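Local coordinates for type-iv like pilin ttha1219 (PDB 5G23), which is a type IV-like pilin that resembles type II secretion pseudopilins and probably takes part in natural competence and DNA uptake, at residues T52-V63 / T107-W118. Residues are numbered along the deposited sequence; the frame is centred on the assembly and turned at random.
Sequences TATVLARELYTV and TGYEVNQGALRW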
ATOM      1  N   THR B  52      -0.300   5.621   2.777  1.00 14.92           N
ATOM      2  CA  THR B  52      -0.195   6.180   1.437  1.00 14.81           C
ATOM      3  C   THR B  52       1.244   6.150   1.005  1.00 14.84           C
ATOM      4  O   THR B  52       1.592   5.732  -0.111  1.00 14.28           O
ATOM      5  CB  THR B  52      -0.755   7.653   1.410  1.00 14.93           C
ATOM      6  OG1 THR B  52      -2.120   7.635   1.773  1.00 15.77           O
ATOM      7  CG2 THR B  52      -0.665   8.258   0.053  1.00 15.14           C
ATOM      8  N   ALA B  53       2.138   6.515   1.916  1.00 14.36           N
ATOM      9  CA  ALA B  53       3.544   6.464   1.566  1.00 14.46           C
ATOM     10  C   ALA B  53       4.065   5.050   1.292  1.00 14.54           C
ATOM     11  O   ALA B  53       4.884   4.873   0.379  1.00 14.71           O
ATOM     12  CB  ALA B  53       4.372   7.075   2.683  1.00 15.13           C
ATOM     13  N   THR B  54       3.582   4.070   2.038  1.00 14.77           N
ATOM     14  CA  THR B  54       3.987   2.659   1.812  1.00 15.62           C
ATOM     15  C   THR B  54       3.515   2.221   0.440  1.00 15.10           C
ATOM     16  O   THR B  54       4.287   1.608  -0.277  1.00 14.13           O
ATOM     17  CB  THR B  54       3.388   1.754   2.878  1.00 16.28           C
ATOM     18  OG1 THR B  54       3.864   2.204   4.161  1.00 16.88           O
ATOM     19  CG2 THR B  54       3.696   0.278   2.663  1.00 17.33           C
ATOM     20  N   VAL B  55       2.289   2.644   0.022  1.00 14.78           N
ATOM     21  CA  VAL B  55       1.798   2.230  -1.301  1.00 15.21           C
ATOM     22  C   VAL B  55       2.673   2.827  -2.380  1.00 14.91           C
ATOM     23  O   VAL B  55       3.068   2.165  -3.302  1.00 15.04           O
ATOM     24  CB  VAL B  55       0.317   2.615  -1.480  1.00 15.37           C
ATOM     25  CG1 VAL B  55      -0.185   2.406  -2.911  1.00 16.13           C
ATOM     26  CG2 VAL B  55      -0.577   1.786  -0.515  1.00 15.72           C
ATOM     27  N   LEU B  56       2.916   4.140  -2.320  1.00 14.79           N
ATOM     28  CA  LEU B  56       3.655   4.818  -3.368  1.00 14.49           C
ATOM     29  C   LEU B  56       5.100   4.406  -3.414  1.00 15.12           C
ATOM     30  O   LEU B  56       5.675   4.268  -4.523  1.00 17.11           O
ATOM     31  CB  LEU B  56       3.512   6.343  -3.212  1.00 13.94           C
ATOM     32  CG  LEU B  56       2.361   7.040  -3.929  1.00 13.85           C
ATOM     33  CD1 LEU B  56       1.010   6.546  -3.385  1.00 14.31           C
ATOM     34  CD2 LEU B  56       2.474   8.576  -3.749  1.00 13.90           C
ATOM     35  N   ALA B  57       5.725   4.194  -2.252  1.00 15.09           N
ATOM     36  CA  ALA B  57       7.113   3.817  -2.236  1.00 16.19           C
ATOM     37  C   ALA B  57       7.358   2.494  -2.845  1.00 17.51           C
ATOM     38  O   ALA B  57       8.305   2.310  -3.630  1.00 16.89           O
ATOM     39  CB  ALA B  57       7.666   3.809  -0.849  1.00 17.04           C
ATOM     40  N   ARG B  58       6.463   1.551  -2.562  1.00 19.30           N
ATOM     41  CA  ARG B  58       6.650   0.206  -3.103  1.00 20.90           C
ATOM     42  C   ARG B  58       6.536   0.217  -4.608  1.00 21.14           C
ATOM     43  O   ARG B  58       7.251  -0.494  -5.304  1.00 21.92           O
ATOM     44  CB  ARG B  58       5.655  -0.764  -2.492  1.00 21.62           C
ATOM     45  CG  ARG B  58       5.935  -2.217  -2.813  1.00 24.69           C
ATOM     46  CD  ARG B  58       4.899  -3.247  -2.279  1.00 26.22           C
ATOM     47  NE  ARG B  58       5.403  -4.630  -2.508  1.00 28.50           N
ATOM     48  CZ  ARG B  58       5.597  -5.572  -1.588  1.00 30.65           C
ATOM     49  NH1 ARG B  58       5.262  -5.367  -0.292  1.00 31.53           N
ATOM     50  NH2 ARG B  58       6.085  -6.753  -1.960  1.00 32.49           N
ATOM     51  N   GLU B  59       5.622   1.015  -5.126  1.00 21.42           N
ATOM     52  CA  GLU B  59       5.412   1.081  -6.523  1.00 22.93           C
ATOM     53  C   GLU B  59       6.581   1.813  -7.238  1.00 23.26           C
ATOM     54  O   GLU B  59       7.007   1.412  -8.313  1.00 24.22           O
ATOM     55  CB  GLU B  59       4.067   1.775  -6.724  1.00 24.86           C
ATOM     56  CG  GLU B  59       3.575   1.963  -8.127  1.00 28.97           C
ATOM     57  CD  GLU B  59       2.844   0.764  -8.633  1.00 31.12           C
ATOM     58  OE1 GLU B  59       2.624  -0.176  -7.837  1.00 34.06           O
ATOM     59  OE2 GLU B  59       2.633   0.738  -9.850  1.00 31.87           O
ATOM     60  N   LEU B  60       7.044   2.917  -6.686  1.00 20.03           N
ATOM     61  CA  LEU B  60       8.029   3.740  -7.347  1.00 19.57           C
ATOM     62  C   LEU B  60       9.452   3.147  -7.269  1.00 19.26           C
ATOM     63  O   LEU B  60      10.257   3.408  -8.168  1.00 18.65           O
ATOM     64  CB  LEU B  60       8.000   5.175  -6.815  1.00 19.23           C
ATOM     65  CG  LEU B  60       6.695   5.911  -7.184  1.00 20.61           C
ATOM     66  CD1 LEU B  60       6.577   7.232  -6.457  1.00 21.24           C
ATOM     67  CD2 LEU B  60       6.571   6.164  -8.696  1.00 22.05           C
ATOM     68  N   TYR B  61       9.736   2.351  -6.241  1.00 18.59           N
ATOM     69  CA  TYR B  61      11.034   1.703  -6.120  1.00 20.07           C
ATOM     70  C   TYR B  61      11.333   0.851  -7.368  1.00 22.12           C
ATOM     71  O   TYR B  61      12.469   0.708  -7.760  1.00 22.57           O
ATOM     72  CB  TYR B  61      11.053   0.799  -4.897  1.00 20.30           C
ATOM     73  CG  TYR B  61      12.346   0.090  -4.682  1.00 22.42           C
ATOM     74  CD1 TYR B  61      13.388   0.727  -4.024  1.00 23.56           C
ATOM     75  CD2 TYR B  61      12.547  -1.214  -5.123  1.00 24.24           C
ATOM     76  CE1 TYR B  61      14.597   0.088  -3.795  1.00 25.15           C
ATOM     77  CE2 TYR B  61      13.736  -1.871  -4.880  1.00 26.69           C
ATOM     78  CZ  TYR B  61      14.780  -1.186  -4.226  1.00 27.11           C
ATOM     79  OH  TYR B  61      15.997  -1.790  -4.006  1.00 31.18           O
ATOM     80  N   THR B  62      10.301   0.267  -7.932  1.00 22.10           N
ATOM     81  CA  THR B  62      10.465  -0.626  -9.069  1.00 26.37           C
ATOM     82  C   THR B  62      10.704   0.102 -10.424  1.00 25.14           C
ATOM     83  O   THR B  62      11.036  -0.502 -11.402  1.00 24.84           O
ATOM     84  CB  THR B  62       9.225  -1.580  -9.209  1.00 28.14           C
ATOM     85  OG1 THR B  62       8.056  -0.878  -9.636  1.00 33.26           O
ATOM     86  CG2 THR B  62       8.820  -2.185  -7.909  1.00 29.99           C
ATOM     87  N   VAL B  63      10.500   1.424 -10.476  1.00 25.02           N
ATOM     88  CA  VAL B  63      10.510   2.115 -11.767  1.00 24.08           C
ATOM     89  C   VAL B  63      11.849   1.942 -12.412  1.00 23.36           C
ATOM     90  O   VAL B  63      12.873   2.122 -11.791  1.00 23.26           O
ATOM     91  CB  VAL B  63      10.068   3.582 -11.582  1.00 24.38           C
ATOM     92  CG1 VAL B  63      10.306   4.346 -12.840  1.00 27.34           C
ATOM     93  CG2 VAL B  63       8.581   3.616 -11.264  1.00 24.26           C
ATOM     94  N   THR B 107       2.770   3.308 -14.458  1.00 17.89           N
ATOM     95  CA  THR B 107       2.141   3.732 -13.255  1.00 17.64           C
ATOM     96  C   THR B 107       2.203   5.238 -13.183  1.00 17.04           C
ATOM     97  O   THR B 107       3.197   5.856 -13.608  1.00 16.93           O
ATOM     98  CB  THR B 107       2.827   3.042 -12.036  1.00 19.25           C
ATOM     99  OG1 THR B 107       2.001   3.224 -10.873  1.00 20.62           O
ATOM    100  CG2 THR B 107       4.229   3.590 -11.768  1.00 19.35           C
ATOM    101  N   GLY B 108       1.164   5.833 -12.642  1.00 16.34           N
ATOM    102  CA  GLY B 108       1.088   7.313 -12.473  1.00 17.45           C
ATOM    103  C   GLY B 108       0.291   7.791 -11.259  1.00 17.67           C
ATOM    104  O   GLY B 108      -0.743   7.194 -10.878  1.00 16.92           O
ATOM    105  N   TYR B 109       0.776   8.876 -10.656  1.00 17.30           N
ATOM    106  CA  TYR B 109       0.127   9.509  -9.562  1.00 17.45           C
ATOM    107  C   TYR B 109      -0.038  10.981  -9.876  1.00 19.03           C
ATOM    108  O   TYR B 109       0.884  11.601 -10.425  1.00 18.33           O
ATOM    109  CB  TYR B 109       0.978   9.368  -8.286  1.00 15.94           C
ATOM    110  CG  TYR B 109       1.067   7.980  -7.822  1.00 16.55           C
ATOM    111  CD1 TYR B 109       0.021   7.429  -7.055  1.00 17.18           C
ATOM    112  CD2 TYR B 109       2.173   7.232  -8.037  1.00 17.21           C
ATOM    113  CE1 TYR B 109       0.092   6.125  -6.622  1.00 18.15           C
ATOM    114  CE2 TYR B 109       2.259   5.928  -7.598  1.00 18.13           C
ATOM    115  CZ  TYR B 109       1.210   5.383  -6.901  1.00 18.06           C
ATOM    116  OH  TYR B 109       1.325   4.107  -6.399  1.00 19.43           O
ATOM    117  N   GLU B 110      -1.168  11.542  -9.494  1.00 21.08           N
ATOM    118  CA  GLU B 110      -1.452  13.004  -9.606  1.00 25.04           C
ATOM    119  C   GLU B 110      -2.432  13.458  -8.566  1.00 22.61           C
ATOM    120  O   GLU B 110      -3.191  12.657  -8.089  1.00 19.43           O
ATOM    121  CB  GLU B 110      -2.148  13.281 -10.955  1.00 31.19           C
ATOM    122  CG  GLU B 110      -1.346  12.952 -12.193  1.00 41.18           C
ATOM    123  CD  GLU B 110      -1.911  13.592 -13.449  1.00 52.55           C
ATOM    124  OE1 GLU B 110      -2.627  14.646 -13.341  1.00 60.25           O
ATOM    125  OE2 GLU B 110      -1.661  13.012 -14.545  1.00 61.66           O
ATOM    126  N   VAL B 111      -2.443  14.750  -8.250  1.00 22.92           N
ATOM    127  CA  VAL B 111      -3.460  15.335  -7.370  1.00 26.61           C
ATOM    128  C   VAL B 111      -4.386  16.207  -8.214  1.00 27.56           C
ATOM    129  O   VAL B 111      -3.953  16.942  -9.091  1.00 28.18           O
ATOM    130  CB  VAL B 111      -2.875  16.203  -6.237  1.00 28.26           C
ATOM    131  CG1 VAL B 111      -3.959  16.971  -5.471  1.00 30.99           C
ATOM    132  CG2 VAL B 111      -2.191  15.335  -5.248  1.00 29.14           C
ATOM    133  N   ASN B 112      -5.657  16.091  -7.931  1.00 29.54           N
ATOM    134  CA  ASN B 112      -6.667  16.946  -8.566  1.00 33.52           C
ATOM    135  C   ASN B 112      -7.801  17.172  -7.569  1.00 29.86           C
ATOM    136  O   ASN B 112      -8.263  16.197  -6.943  1.00 27.18           O
ATOM    137  CB  ASN B 112      -7.218  16.231  -9.804  1.00 35.43           C
ATOM    138  CG  ASN B 112      -8.442  16.954 -10.378  1.00 41.96           C
ATOM    139  OD1 ASN B 112      -9.583  16.502 -10.227  1.00 44.14           O
ATOM    140  ND2 ASN B 112      -8.202  18.101 -10.993  1.00 44.50           N
ATOM    141  N   GLN B 113      -8.253  18.424  -7.418  1.00 30.12           N
ATOM    142  CA  GLN B 113      -9.376  18.743  -6.527  1.00 31.82           C
ATOM    143  C   GLN B 113      -9.249  18.119  -5.114  1.00 27.61           C
ATOM    144  O   GLN B 113     -10.201  17.500  -4.580  1.00 26.27           O
ATOM    145  CB  GLN B 113     -10.688  18.307  -7.151  1.00 36.64           C
ATOM    146  CG  GLN B 113     -11.008  19.088  -8.401  1.00 42.41           C
ATOM    147  CD  GLN B 113     -12.389  18.754  -8.906  1.00 48.88           C
ATOM    148  OE1 GLN B 113     -13.015  17.774  -8.483  1.00 54.79           O
ATOM    149  NE2 GLN B 113     -12.885  19.574  -9.796  1.00 53.98           N
ATOM    150  N   GLY B 114      -8.063  18.266  -4.524  1.00 25.43           N
ATOM    151  CA  GLY B 114      -7.875  17.834  -3.116  1.00 24.37           C
ATOM    152  C   GLY B 114      -7.739  16.332  -2.918  1.00 23.53           C
ATOM    153  O   GLY B 114      -7.785  15.858  -1.772  1.00 21.83           O
ATOM    154  N   ALA B 115      -7.615  15.565  -4.014  1.00 23.49           N
ATOM    155  CA  ALA B 115      -7.430  14.089  -3.980  1.00 21.78           C
ATOM    156  C   ALA B 115      -6.167  13.633  -4.730  1.00 21.37           C
ATOM    157  O   ALA B 115      -5.890  14.128  -5.819  1.00 19.83           O
ATOM    158  CB  ALA B 115      -8.630  13.380  -4.579  1.00 24.80           C
ATOM    159  N   LEU B 116      -5.420  12.707  -4.119  1.00 17.81           N
ATOM    160  CA  LEU B 116      -4.392  12.036  -4.770  1.00 17.51           C
ATOM    161  C   LEU B 116      -5.030  10.828  -5.492  1.00 17.62           C
ATOM    162  O   LEU B 116      -5.757  10.091  -4.887  1.00 16.25           O
ATOM    163  CB  LEU B 116      -3.325  11.586  -3.759  1.00 17.67           C
ATOM    164  CG  LEU B 116      -2.133  10.776  -4.278  1.00 17.73           C
ATOM    165  CD1 LEU B 116      -1.222  11.582  -5.164  1.00 18.11           C
ATOM    166  CD2 LEU B 116      -1.351  10.219  -3.091  1.00 17.51           C
ATOM    167  N   ARG B 117      -4.674  10.652  -6.747  1.00 17.27           N
ATOM    168  CA  ARG B 117      -5.150   9.581  -7.599  1.00 18.45           C
ATOM    169  C   ARG B 117      -4.041   8.796  -8.292  1.00 17.66           C
ATOM    170  O   ARG B 117      -2.918   9.272  -8.446  1.00 16.51           O
ATOM    171  CB  ARG B 117      -6.098  10.150  -8.641  1.00 22.18           C
ATOM    172  CG  ARG B 117      -7.355  10.801  -8.069  1.00 24.91           C
ATOM    173  CD  ARG B 117      -8.300  11.171  -9.220  1.00 29.12           C
ATOM    174  NE  ARG B 117      -9.553  11.709  -8.749  1.00 34.50           N
ATOM    175  CZ  ARG B 117      -9.708  12.974  -8.314  1.00 40.30           C
ATOM    176  NH1 ARG B 117      -8.666  13.839  -8.299  1.00 42.05           N
ATOM    177  NH2 ARG B 117     -10.882  13.389  -7.860  1.00 40.84           N
ATOM    178  N   TRP B 118      -4.354   7.564  -8.656  1.00 17.37           N
ATOM    179  CA  TRP B 118      -3.435   6.651  -9.244  1.00 17.28           C
ATOM    180  C   TRP B 118      -3.970   6.031 -10.500  1.00 17.84           C
ATOM    181  O   TRP B 118      -5.212   5.752 -10.608  1.00 18.38           O
ATOM    182  CB  TRP B 118      -3.167   5.510  -8.238  1.00 18.31           C
ATOM    183  CG  TRP B 118      -2.320   4.381  -8.781  1.00 20.35           C
ATOM    184  CD1 TRP B 118      -1.011   4.434  -9.244  1.00 21.30           C
ATOM    185  CD2 TRP B 118      -2.725   3.018  -8.938  1.00 23.39           C
ATOM    186  NE1 TRP B 118      -0.576   3.187  -9.617  1.00 22.06           N
ATOM    187  CE2 TRP B 118      -1.606   2.301  -9.452  1.00 22.94           C
ATOM    188  CE3 TRP B 118      -3.901   2.320  -8.625  1.00 25.54           C
ATOM    189  CZ2 TRP B 118      -1.660   0.944  -9.751  1.00 25.43           C
ATOM    190  CZ3 TRP B 118      -3.945   0.904  -8.906  1.00 27.16           C
ATOM    191  CH2 TRP B 118      -2.829   0.263  -9.465  1.00 26.51           C
TER
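Glu59 CG (chi1 -179°) and Thr107 OG1 (chi1 -167°) both stand trans to the main-chain nitrogen of their residues, which brings the glutamate chain and the hydroxyl to each other. The Glu59 chain then bends about CB-CG (chi2 85°) and turns its carboxylate to the threonine. This is the pilin arrangement of an N-terminal helix packed on an antiparallel beta-sheet. Helix 44-61 lies against the hairpin of strands 104-112 and 115-122, which is closed by a type I' turn from Asn112 to Ala115. Thr107 OG1 donates to Glu59 OE2 at 2.8 Å, on the anti side of the carboxylate and somewhat out of its plane. The same hydroxyl accepts Trp118 NE1 at 2.9 Å, almost in the indole plane, which is consistent with the hydroxyl giving its own proton to the glutamate. Glu59 OE1 makes a long, weak ion pair with Arg58 of the second subunit. The Tyr109 ring is sandwiched. Trp118 CD1 lies over one face, and Leu56 CG over the opposite face in a CH-pi contact, 3.6 Å from the ring centroid. Glu59 CG and Leu60 CD2 border the ring edge. Phe145 and Trp227 of the four-stranded sheet also pack on Leu56. Toward the hairpin turn, Leu116 continues the apolar layer: its CD2 lies 3.8 Å from Thr52 CG2 and 4.2 Å from Leu56 CD2.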